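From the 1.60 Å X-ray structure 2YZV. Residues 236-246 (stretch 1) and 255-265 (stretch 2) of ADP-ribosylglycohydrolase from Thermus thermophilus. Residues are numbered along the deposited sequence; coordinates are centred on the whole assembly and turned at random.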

# COMPACT_ATOMS: atom_id res chain seq x y z
N ARG A 236 -18.20 -4.09 4.63
CA ARG A 236 -18.46 -4.94 5.78
C ARG A 236 -17.51 -6.13 5.85
O ARG A 236 -17.39 -6.79 6.88
N ASP A 237 -16.83 -6.39 4.74
CA ASP A 237 -15.85 -7.47 4.67
C ASP A 237 -14.81 -7.07 3.62
O ASP A 237 -14.95 -6.05 2.96
N PHE A 238 -13.75 -7.87 3.49
CA PHE A 238 -12.69 -7.56 2.54
C PHE A 238 -13.21 -7.34 1.12
O PHE A 238 -12.92 -6.32 0.48
N GLU A 239 -13.99 -8.30 0.63
CA GLU A 239 -14.53 -8.23 -0.72
C GLU A 239 -15.36 -6.98 -1.00
O GLU A 239 -15.13 -6.29 -1.98
N GLU A 240 -16.32 -6.69 -0.12
CA GLU A 240 -17.17 -5.53 -0.33
C GLU A 240 -16.38 -4.22 -0.35
O GLU A 240 -16.61 -3.36 -1.20
N GLY A 241 -15.45 -4.08 0.59
CA GLY A 241 -14.64 -2.88 0.64
C GLY A 241 -13.74 -2.76 -0.58
O GLY A 241 -13.55 -1.67 -1.11
N MET A 242 -13.19 -3.89 -1.03
CA MET A 242 -12.32 -3.87 -2.20
C MET A 242 -13.08 -3.42 -3.44
O MET A 242 -12.56 -2.63 -4.24
N ARG A 243 -14.30 -3.92 -3.61
CA ARG A 243 -15.09 -3.51 -4.77
C ARG A 243 -15.41 -2.02 -4.70
O ARG A 243 -15.41 -1.34 -5.72
N LEU A 244 -15.67 -1.51 -3.50
CA LEU A 244 -15.96 -0.09 -3.36
C LEU A 244 -14.73 0.71 -3.79
O LEU A 244 -14.84 1.70 -4.51
N ALA A 245 -13.56 0.26 -3.34
CA ALA A 245 -12.32 0.96 -3.66
C ALA A 245 -11.99 1.01 -5.14
O ALA A 245 -11.74 2.09 -5.69
N VAL A 246 -11.99 -0.13 -5.80
CA VAL A 246 -11.62 -0.13 -7.21
C VAL A 246 -12.66 0.49 -8.13
O VAL A 246 -12.30 1.03 -9.17
N VAL A 255 -5.32 2.72 -5.14
CA VAL A 255 -6.32 2.85 -4.08
C VAL A 255 -6.63 1.42 -3.65
O VAL A 255 -6.75 1.13 -2.46
N GLY A 256 -6.74 0.52 -4.62
CA GLY A 256 -6.99 -0.87 -4.30
C GLY A 256 -5.86 -1.48 -3.48
O GLY A 256 -6.11 -2.25 -2.55
N ALA A 257 -4.62 -1.15 -3.82
CA ALA A 257 -3.47 -1.69 -3.10
C ALA A 257 -3.40 -1.17 -1.67
O ALA A 257 -3.03 -1.92 -0.76
N VAL A 258 -3.73 0.09 -1.46
CA VAL A 258 -3.69 0.65 -0.10
C VAL A 258 -4.81 0.03 0.72
O VAL A 258 -4.59 -0.38 1.86
N TYR A 259 -6.01 -0.04 0.15
CA TYR A 259 -7.13 -0.66 0.84
C TYR A 259 -6.78 -2.11 1.17
O TYR A 259 -7.05 -2.60 2.27
N GLY A 260 -6.18 -2.79 0.20
CA GLY A 260 -5.80 -4.18 0.38
C GLY A 260 -4.88 -4.43 1.55
O GLY A 260 -5.03 -5.43 2.26
N GLN A 261 -3.92 -3.54 1.76
CA GLN A 261 -2.99 -3.67 2.87
C GLN A 261 -3.70 -3.54 4.20
O GLN A 261 -3.50 -4.36 5.10
N LEU A 262 -4.51 -2.49 4.33
CA LEU A 262 -5.23 -2.25 5.58
C LEU A 262 -6.28 -3.30 5.86
O LEU A 262 -6.32 -3.86 6.95
N ALA A 263 -7.12 -3.57 4.87
CA ALA A 263 -8.18 -4.57 5.02
C ALA A 263 -7.59 -5.97 5.15
O ALA A 263 -8.16 -6.83 5.82
N GLY A 264 -6.45 -6.21 4.50
CA GLY A 264 -5.82 -7.52 4.59
C GLY A 264 -5.33 -7.78 6.01
O GLY A 264 -5.47 -8.88 6.54
N ALA A 265 -4.74 -6.76 6.62
CA ALA A 265 -4.24 -6.88 7.99
C ALA A 265 -5.40 -7.00 8.97
O ALA A 265 -5.31 -7.71 9.98

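Two helices, 238-246 and 255-265, run nearly antiparallel at 159°, their axes approaching to 8.8 Å, and one large bump organises the contact. Tyr259 points its CA-to-CB bond toward the first helix and, with chi1 t and chi2 near 86°, sits as a knob in a hole formed by Phe238, Gly241, Met242 and Ala245. The floor of the hole is glycine: Gly241 CA lies 3.1 Å from Tyr259 OH, and an ideal CB built on Gly241 would clash, 2.0 Å from Tyr259 OH. The missing side chain is thus the hollow itself.

The buried hydroxyl is also paid for. Tyr259 OH donates to Phe238 O at 2.9 Å, a carbonyl that already accepts the helical bond from Met242 N, so the knob is pinned at its tip as well as packed along its sides.

Phe238 and Met242 both leave their helix sideways with chi1 t, yet their ends swing nearer to the second helix. The Phe238 ring receives the edge of Tyr259 on its face, while Phe238 CD1 rests 3.6 Å from Ala263 CB and Phe238 CE1 reaches 3.6 Å from Gly264 N, at the edge of the ring. Met242, with chi2 and chi3 both p, curls its methyl against the tyrosine, Met242 CE lying 3.6 Å from Tyr259 CD2 and 3.8 Å from Gly260 CA. A CB on Gly260 would stand 3.5 Å from Met242 CE.

Beyond the tyrosine, small residues close the seam. Ala245 CB points inward, 4.1 Å from Tyr259 CB and 4.0 Å from CG1 of Val255, whose chi1 is t. Val246, chi1 m, lays CG1 4.2 Å from Gly256 CA. Charge stays outside this packing: Arg236 and Glu240 form a salt bridge within their own stretch, with Arg236 NE 2.8 Å from Glu240 OE1.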

# COMPACT_ATOMS: atom_id res chain seq x y z
CB ARG A 236 -19.92 -5.41 5.76
CG ARG A 236 -20.90 -4.28 6.01
CD ARG A 236 -22.32 -4.69 5.68
NE ARG A 236 -22.51 -4.85 4.24
CZ ARG A 236 -23.63 -5.30 3.68
NH1 ARG A 236 -24.67 -5.63 4.43
NH2 ARG A 236 -23.70 -5.41 2.36
CB ASP A 237 -16.50 -8.81 4.30
CG ASP A 237 -17.38 -8.73 3.08
OD1 ASP A 237 -16.92 -8.24 2.03
OD2 ASP A 237 -18.55 -9.17 3.16
CB PHE A 238 -11.65 -8.68 2.52
CG PHE A 238 -10.43 -8.34 1.71
CD1 PHE A 238 -9.31 -7.80 2.32
CD2 PHE A 238 -10.40 -8.56 0.33
CE1 PHE A 238 -8.18 -7.47 1.59
CE2 PHE A 238 -9.28 -8.23 -0.42
CZ PHE A 238 -8.16 -7.69 0.21
CB GLU A 239 -15.37 -9.48 -1.00
CG GLU A 239 -15.88 -9.58 -2.43
CD GLU A 239 -16.59 -10.90 -2.70
OE1 GLU A 239 -16.93 -11.15 -3.87
OE2 GLU A 239 -16.80 -11.67 -1.75
CB GLU A 240 -18.26 -5.46 0.74
CG GLU A 240 -19.21 -4.29 0.53
CD GLU A 240 -20.41 -4.33 1.45
OE1 GLU A 240 -20.22 -4.44 2.68
OE2 GLU A 240 -21.55 -4.24 0.94
CB MET A 242 -11.71 -5.25 -2.44
CG MET A 242 -10.76 -5.30 -3.64
SD MET A 242 -9.34 -4.17 -3.48
CE MET A 242 -8.33 -5.10 -2.33
CB ARG A 243 -16.37 -4.35 -4.87
CG ARG A 243 -16.09 -5.75 -5.39
CD ARG A 243 -17.30 -6.65 -5.29
NE ARG A 243 -17.01 -7.97 -5.85
CZ ARG A 243 -17.75 -9.05 -5.65
NH1 ARG A 243 -18.83 -8.98 -4.88
NH2 ARG A 243 -17.42 -10.20 -6.21
CB LEU A 244 -16.31 0.27 -1.92
CG LEU A 244 -17.68 -0.16 -1.40
CD1 LEU A 244 -17.85 0.34 0.03
CD2 LEU A 244 -18.78 0.39 -2.29
CB ALA A 245 -11.16 0.33 -2.90
CB VAL A 246 -11.26 -1.56 -7.71
CG1 VAL A 246 -10.11 -2.11 -6.89
CG2 VAL A 246 -12.47 -2.47 -7.66
CB VAL A 255 -7.61 3.54 -4.58
CG1 VAL A 255 -8.71 3.42 -3.53
CG2 VAL A 255 -7.32 5.01 -4.85
CB ALA A 257 -2.18 -1.35 -3.84
CB VAL A 258 -3.80 2.19 -0.14
CG1 VAL A 258 -3.88 2.76 1.28
CG2 VAL A 258 -2.58 2.77 -0.85
CB TYR A 259 -8.39 -0.65 -0.03
CG TYR A 259 -9.49 -1.54 0.52
CD1 TYR A 259 -10.39 -1.06 1.48
CD2 TYR A 259 -9.58 -2.88 0.15
CE1 TYR A 259 -11.34 -1.90 2.05
CE2 TYR A 259 -10.52 -3.73 0.71
CZ TYR A 259 -11.39 -3.23 1.67
OH TYR A 259 -12.30 -4.08 2.27
CB GLN A 261 -1.91 -2.60 2.78
CG GLN A 261 -0.97 -2.75 1.61
CD GLN A 261 -0.07 -1.56 1.45
OE1 GLN A 261 0.82 -1.33 2.27
NE2 GLN A 261 -0.31 -0.77 0.41
CB LEU A 262 -5.88 -0.86 5.55
CG LEU A 262 -6.72 -0.45 6.76
CD1 LEU A 262 -5.89 -0.53 8.04
CD2 LEU A 262 -7.25 0.96 6.55
CB ALA A 263 -9.15 -4.49 3.84
CB ALA A 265 -3.39 -5.67 8.34